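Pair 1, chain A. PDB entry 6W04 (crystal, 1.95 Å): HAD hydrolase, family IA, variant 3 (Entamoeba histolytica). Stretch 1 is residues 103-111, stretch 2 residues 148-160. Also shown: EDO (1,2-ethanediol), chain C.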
# COMPACT_ATOMS: atom_id res chain seq x y z
N ILE A 103 -21.26 -0.12 -5.00
CA ILE A 103 -20.00 0.23 -5.64
C ILE A 103 -18.94 -0.78 -5.17
O ILE A 103 -18.53 -0.74 -4.00
CB ILE A 103 -19.57 1.66 -5.33
CG1 ILE A 103 -20.63 2.65 -5.81
CG2 ILE A 103 -18.23 1.98 -6.01
CD1 ILE A 103 -20.19 4.10 -5.73
N PRO A 104 -18.48 -1.66 -6.04
CA PRO A 104 -17.47 -2.64 -5.61
C PRO A 104 -16.15 -1.99 -5.26
O PRO A 104 -15.78 -0.94 -5.79
CB PRO A 104 -17.33 -3.56 -6.83
CG PRO A 104 -17.82 -2.73 -7.99
CD PRO A 104 -18.91 -1.86 -7.43
N PHE A 105 -15.42 -2.62 -4.35
CA PHE A 105 -14.13 -2.12 -3.92
C PHE A 105 -13.29 -3.29 -3.46
O PHE A 105 -13.81 -4.32 -3.01
CB PHE A 105 -14.26 -1.08 -2.79
CG PHE A 105 -14.99 -1.58 -1.55
CD1 PHE A 105 -14.28 -2.09 -0.48
CD2 PHE A 105 -16.38 -1.50 -1.46
CE1 PHE A 105 -14.93 -2.54 0.68
CE2 PHE A 105 -17.07 -1.96 -0.31
CZ PHE A 105 -16.34 -2.47 0.77
N THR A 106 -11.98 -3.14 -3.57
CA THR A 106 -11.10 -4.18 -3.07
C THR A 106 -9.76 -3.56 -2.69
O THR A 106 -9.51 -2.37 -2.91
CB THR A 106 -10.90 -5.30 -4.11
OG1 THR A 106 -10.26 -6.40 -3.47
CG2 THR A 106 -10.03 -4.82 -5.31
N ILE A 107 -8.90 -4.41 -2.14
CA ILE A 107 -7.55 -4.06 -1.73
C ILE A 107 -6.57 -4.59 -2.76
O ILE A 107 -6.73 -5.71 -3.27
CB ILE A 107 -7.24 -4.64 -0.34
CG1 ILE A 107 -7.98 -3.85 0.74
CG2 ILE A 107 -5.71 -4.62 -0.09
CD1 ILE A 107 -8.06 -4.60 2.12
N ALA A 108 -5.55 -3.78 -3.08
CA ALA A 108 -4.37 -4.22 -3.81
C ALA A 108 -3.16 -3.87 -2.95
O ALA A 108 -3.09 -2.77 -2.40
CB ALA A 108 -4.28 -3.57 -5.18
N THR A 109 -2.23 -4.80 -2.80
CA THR A 109 -1.06 -4.51 -1.99
C THR A 109 0.15 -5.15 -2.63
O THR A 109 0.05 -6.19 -3.29
CB THR A 109 -1.26 -5.00 -0.54
OG1 THR A 109 -0.04 -4.85 0.21
CG2 THR A 109 -1.67 -6.46 -0.50
N SER A 110 1.31 -4.52 -2.44
CA SER A 110 2.58 -5.13 -2.81
C SER A 110 3.01 -6.21 -1.84
O SER A 110 3.99 -6.91 -2.12
CB SER A 110 3.70 -4.08 -2.86
OG SER A 110 3.43 -3.03 -3.76
N SER A 111 2.33 -6.35 -0.71
CA SER A 111 2.73 -7.33 0.29
C SER A 111 2.59 -8.74 -0.25
O SER A 111 1.70 -9.03 -1.05
CB SER A 111 1.86 -7.18 1.56
OG SER A 111 2.13 -5.95 2.23
N ASP A 148 0.37 -3.17 -13.58
CA ASP A 148 -0.22 -4.51 -13.54
C ASP A 148 -1.16 -4.71 -12.35
O ASP A 148 -2.28 -5.22 -12.50
CB ASP A 148 0.89 -5.56 -13.50
CG ASP A 148 1.87 -5.42 -14.64
OD1 ASP A 148 1.89 -4.34 -15.28
OD2 ASP A 148 2.63 -6.38 -14.88
N ILE A 149 -0.74 -4.31 -11.14
CA ILE A 149 -1.53 -4.64 -9.96
C ILE A 149 -2.92 -4.00 -10.01
O ILE A 149 -3.89 -4.60 -9.52
CB ILE A 149 -0.77 -4.25 -8.66
CG1 ILE A 149 -1.41 -4.93 -7.45
CG2 ILE A 149 -0.73 -2.73 -8.42
CD1 ILE A 149 -0.61 -4.72 -6.18
N TYR A 150 -3.06 -2.82 -10.61
CA TYR A 150 -4.38 -2.19 -10.60
C TYR A 150 -5.26 -2.67 -11.75
O TYR A 150 -6.49 -2.75 -11.58
CB TYR A 150 -4.26 -0.66 -10.58
CG TYR A 150 -3.85 -0.19 -9.20
CD1 TYR A 150 -4.62 -0.53 -8.09
CD2 TYR A 150 -2.67 0.53 -8.99
CE1 TYR A 150 -4.26 -0.15 -6.81
CE2 TYR A 150 -2.29 0.93 -7.69
CZ TYR A 150 -3.09 0.57 -6.61
OH TYR A 150 -2.75 0.94 -5.31
N LEU A 151 -4.68 -2.99 -12.90
CA LEU A 151 -5.43 -3.70 -13.94
C LEU A 151 -5.95 -5.03 -13.41
O LEU A 151 -7.08 -5.43 -13.70
CB LEU A 151 -4.55 -3.93 -15.16
CG LEU A 151 -4.00 -2.64 -15.75
CD1 LEU A 151 -3.01 -2.94 -16.86
CD2 LEU A 151 -5.16 -1.79 -16.26
N LYS A 152 -5.12 -5.73 -12.64
CA LYS A 152 -5.52 -7.00 -12.05
C LYS A 152 -6.71 -6.82 -11.12
O LYS A 152 -7.67 -7.60 -11.16
CB LYS A 152 -4.32 -7.59 -11.32
CG LYS A 152 -4.38 -9.04 -10.96
CD LYS A 152 -2.97 -9.56 -10.65
CE LYS A 152 -2.99 -10.98 -10.04
NZ LYS A 152 -3.41 -12.03 -11.02
N ALA A 153 -6.68 -5.76 -10.30
CA ALA A 153 -7.78 -5.50 -9.37
C ALA A 153 -9.06 -5.11 -10.11
O ALA A 153 -10.16 -5.56 -9.75
CB ALA A 153 -7.38 -4.41 -8.38
N SER A 154 -8.95 -4.26 -11.13
CA SER A 154 -10.16 -3.86 -11.84
C SER A 154 -10.77 -5.04 -12.58
O SER A 154 -12.00 -5.20 -12.59
CB SER A 154 -9.86 -2.70 -12.80
OG SER A 154 -8.85 -3.04 -13.71
N LYS A 155 -9.94 -5.89 -13.18
CA LYS A 155 -10.45 -7.07 -13.87
C LYS A 155 -11.11 -8.03 -12.89
O LYS A 155 -12.11 -8.67 -13.22
CB LYS A 155 -9.33 -7.76 -14.64
CG LYS A 155 -9.73 -9.08 -15.30
CD LYS A 155 -8.59 -9.62 -16.16
CE LYS A 155 -8.77 -11.09 -16.50
NZ LYS A 155 -7.58 -11.60 -17.25
N LYS A 156 -10.56 -8.14 -11.67
CA LYS A 156 -11.17 -9.00 -10.66
C LYS A 156 -12.55 -8.50 -10.27
O LYS A 156 -13.47 -9.30 -10.04
CB LYS A 156 -10.26 -9.08 -9.42
CG LYS A 156 -10.49 -10.28 -8.54
CD LYS A 156 -10.05 -11.57 -9.21
CE LYS A 156 -10.13 -12.74 -8.26
NZ LYS A 156 -9.68 -13.99 -8.92
N LEU A 157 -12.74 -7.18 -10.22
CA LEU A 157 -14.06 -6.65 -9.90
C LEU A 157 -14.96 -6.54 -11.12
O LEU A 157 -16.14 -6.19 -10.97
CB LEU A 157 -13.92 -5.28 -9.23
CG LEU A 157 -13.24 -5.29 -7.86
CD1 LEU A 157 -13.24 -3.89 -7.25
CD2 LEU A 157 -13.94 -6.28 -6.94
N GLY A 158 -14.45 -6.83 -12.31
CA GLY A 158 -15.26 -6.79 -13.51
C GLY A 158 -15.62 -5.40 -13.97
O GLY A 158 -16.69 -5.21 -14.57
N VAL A 159 -14.75 -4.42 -13.72
CA VAL A 159 -15.02 -3.01 -13.99
C VAL A 159 -13.94 -2.47 -14.91
O VAL A 159 -12.90 -3.08 -15.12
CB VAL A 159 -15.09 -2.18 -12.69
CG1 VAL A 159 -16.23 -2.68 -11.79
CG2 VAL A 159 -13.74 -2.23 -11.95
N SER A 160 -14.20 -1.29 -15.47
CA SER A 160 -13.25 -0.62 -16.34
C SER A 160 -12.30 0.22 -15.50
O SER A 160 -12.74 0.98 -14.63
CB SER A 160 -13.98 0.26 -17.36
OG SER A 160 -13.30 1.49 -17.53
C1 EDO C . 3.30 -0.43 0.17
O1 EDO C . 1.96 -0.02 -0.03
C2 EDO C . 3.51 -1.41 -0.93
O2 EDO C . 2.74 -0.89 -2.01

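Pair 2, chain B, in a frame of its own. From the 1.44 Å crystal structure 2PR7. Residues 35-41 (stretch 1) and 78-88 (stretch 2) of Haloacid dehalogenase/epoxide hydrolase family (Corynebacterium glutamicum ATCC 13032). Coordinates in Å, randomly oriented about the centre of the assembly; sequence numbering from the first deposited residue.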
# COMPACT_ATOMS: atom_id res chain seq x y z
N VAL B 35 -0.66 -10.10 -7.30
CA VAL B 35 -0.46 -9.46 -6.00
C VAL B 35 -1.72 -8.69 -5.65
O VAL B 35 -2.18 -7.93 -6.45
CB VAL B 35 0.74 -8.54 -6.06
CG1 VAL B 35 0.87 -7.68 -4.76
CG2 VAL B 35 2.00 -9.37 -6.27
N GLY B 36 -2.29 -8.89 -4.48
CA GLY B 36 -3.40 -8.07 -4.03
C GLY B 36 -2.91 -6.72 -3.54
O GLY B 36 -1.83 -6.61 -2.97
N THR B 37 -3.68 -5.67 -3.81
CA THR B 37 -3.25 -4.31 -3.53
C THR B 37 -4.30 -3.56 -2.75
O THR B 37 -5.47 -3.56 -3.09
CB THR B 37 -2.92 -3.55 -4.82
OG1 THR B 37 -4.01 -3.61 -5.76
CG2 THR B 37 -1.70 -4.17 -5.45
N VAL B 38 -3.85 -2.92 -1.66
CA VAL B 38 -4.71 -2.12 -0.80
C VAL B 38 -4.04 -0.79 -0.50
O VAL B 38 -2.84 -0.76 -0.21
CB VAL B 38 -5.00 -2.81 0.55
CG1 VAL B 38 -6.00 -1.97 1.36
CG2 VAL B 38 -5.55 -4.13 0.34
N ILE B 39 -4.79 0.30 -0.58
CA ILE B 39 -4.35 1.58 -0.05
C ILE B 39 -4.91 1.63 1.36
O ILE B 39 -6.12 1.47 1.56
CB ILE B 39 -4.87 2.78 -0.87
CG1 ILE B 39 -4.23 2.79 -2.26
CG2 ILE B 39 -4.61 4.09 -0.13
CD1 ILE B 39 -4.73 3.83 -3.22
N LEU B 40 -4.01 1.82 2.32
CA LEU B 40 -4.38 1.95 3.74
C LEU B 40 -3.90 3.32 4.14
O LEU B 40 -2.68 3.57 4.26
CB LEU B 40 -3.77 0.90 4.65
CG LEU B 40 -4.10 0.93 6.15
CD1 LEU B 40 -5.60 0.69 6.38
CD2 LEU B 40 -3.25 -0.07 6.88
N SER B 41 -4.85 4.22 4.35
CA SER B 41 -4.52 5.61 4.58
C SER B 41 -5.12 6.13 5.89
O SER B 41 -6.31 5.90 6.16
CB SER B 41 -5.08 6.41 3.41
OG SER B 41 -4.96 7.81 3.59
N ALA B 78 -4.82 -3.56 14.32
CA ALA B 78 -6.17 -3.65 13.71
C ALA B 78 -6.30 -3.01 12.32
O ALA B 78 -7.05 -3.51 11.47
CB ALA B 78 -7.23 -3.10 14.68
N ALA B 79 -5.56 -1.93 12.08
CA ALA B 79 -5.58 -1.25 10.80
C ALA B 79 -4.91 -2.17 9.79
O ALA B 79 -5.43 -2.39 8.68
CB ALA B 79 -4.86 0.07 10.91
N PHE B 80 -3.74 -2.70 10.13
CA PHE B 80 -3.06 -3.64 9.20
C PHE B 80 -3.86 -4.90 8.94
O PHE B 80 -3.93 -5.37 7.79
CB PHE B 80 -1.65 -3.97 9.69
CG PHE B 80 -0.79 -2.75 9.88
CD1 PHE B 80 -0.61 -1.87 8.84
CD2 PHE B 80 -0.19 -2.46 11.09
CE1 PHE B 80 0.16 -0.75 8.99
CE2 PHE B 80 0.57 -1.33 11.24
CZ PHE B 80 0.73 -0.46 10.18
N GLN B 81 -4.49 -5.41 10.00
CA GLN B 81 -5.34 -6.60 9.92
C GLN B 81 -6.50 -6.36 8.98
O GLN B 81 -6.87 -7.25 8.20
CB GLN B 81 -5.86 -6.97 11.31
CG GLN B 81 -6.62 -8.29 11.35
CD GLN B 81 -5.75 -9.48 11.06
OE1 GLN B 81 -5.83 -10.06 9.98
NE2 GLN B 81 -4.89 -9.83 11.99
N ALA B 82 -7.07 -5.17 9.02
CA ALA B 82 -8.21 -4.85 8.15
C ALA B 82 -7.76 -4.86 6.69
O ALA B 82 -8.46 -5.32 5.78
CB ALA B 82 -8.80 -3.48 8.52
N ALA B 83 -6.55 -4.32 6.46
CA ALA B 83 -6.02 -4.26 5.10
C ALA B 83 -5.75 -5.67 4.55
O ALA B 83 -6.17 -6.01 3.43
CB ALA B 83 -4.74 -3.45 5.10
N ALA B 84 -5.14 -6.51 5.40
CA ALA B 84 -4.85 -7.89 5.03
C ALA B 84 -6.18 -8.62 4.76
O ALA B 84 -6.35 -9.28 3.70
CB ALA B 84 -4.04 -8.57 6.13
N ASP B 85 -7.12 -8.50 5.70
CA ASP B 85 -8.46 -9.09 5.52
C ASP B 85 -9.12 -8.68 4.20
O ASP B 85 -9.73 -9.51 3.53
CB ASP B 85 -9.39 -8.72 6.70
CG ASP B 85 -9.00 -9.40 8.03
OD1 ASP B 85 -8.13 -10.28 8.06
OD2 ASP B 85 -9.57 -9.02 9.07
N ALA B 86 -8.95 -7.40 3.81
CA ALA B 86 -9.61 -6.85 2.59
C ALA B 86 -9.20 -7.57 1.30
O ALA B 86 -9.94 -7.57 0.32
CB ALA B 86 -9.29 -5.32 2.46
N ILE B 87 -7.99 -8.14 1.29
CA ILE B 87 -7.49 -8.87 0.13
C ILE B 87 -7.31 -10.36 0.46
O ILE B 87 -6.61 -11.09 -0.27
CB ILE B 87 -6.20 -8.22 -0.46
CG1 ILE B 87 -5.09 -8.12 0.59
CG2 ILE B 87 -6.55 -6.87 -1.02
CD1 ILE B 87 -3.73 -7.66 0.02
N ASP B 88 -7.96 -10.78 1.55
CA ASP B 88 -8.08 -12.18 1.96
C ASP B 88 -6.73 -12.86 2.22
O ASP B 88 -6.58 -14.01 1.84
CB ASP B 88 -8.91 -13.02 0.94
CG ASP B 88 -10.34 -12.52 0.79
OD1 ASP B 88 -11.02 -12.23 1.81
OD2 ASP B 88 -10.77 -12.35 -0.36

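The sharpest difference between the two pairs lies at the position that faces Leu A157 in pair 1 and Ile B87 in pair 2. Pair 1 has Pro A104 there, pair 2 Gly B36. The CA-to-CB bond of Pro A104 points toward the other stretch, and the ring packs there, with CB 4.1 Å from CD1 of Leu A157 and CG 4.1 Å from CG1 of Val A159. Gly B36 presents only backbone, and the strand comes closer: the CA atoms of Gly B36 and Ile B87 are 5.9 Å apart, against 6.8 Å between those of Pro A104 and Leu A157. CD1 of Ile B87 uses this space, lying 3.7 Å from O of Gly B36; an ideal CB on the glycine would sit only 3.2 Å from that methyl.

Around this difference the backbones agree closely, 14 central residues superposing with an RMSD of 0.5 Å. In each pair a strand runs roughly antiparallel to a helix, at 158° in pair 1 and 147° in pair 2, with axes 8.9 and 8.5 Å apart at closest approach. No hydrogen bond crosses either interface, so the contact rests on packing of largely apolar groups. The CA-to-CB bonds of Pro A104, just before the strand, and of Thr A106 and Ala A108 within it point toward the helix stretch, as do those of Val B38 and Leu B40, the matches of Thr A106 and Ala A108; Gly B36, the match of Pro A104, has no side chain.

Ala A153 and Ala B83 coincide midway along the contact, and each is met by a strand side chain. CG2 of Thr A106 lies 4.1 Å from CB of Ala A153 and 3.9 Å from CD1 of Leu A157. Its counterpart Val B38 places CG1 4.2 Å from CB of Ala B83, while its CG2 presses tightly against CG2 of Ile B87, at 3.2 Å.

At the next inward position bulk is exchanged across the interface. In pair 1 the strand supplies the small Ala A108 and the helix the large Ile A149, whose CG1 is 3.9 Å from CB of Ala A108 and whose CD1 extends to 3.3 Å from O of Thr A109. Pair 2 reverses the sizes: Leu B40 projects from the strand, and its CD2 lies 4.3 Å from CB of Ala B79 and 4.1 Å from CB of Ala B83. An aromatic residue adjoins both arrangements, with CE1 of Tyr A150 3.8 Å from CB of Ala A108 and CD1 of Phe B80 3.7 Å from CD2 of Leu B40.

Just beyond the contact, Gly A158 and Asp B88 superpose within 0.1 Å at CA, both with positive phi.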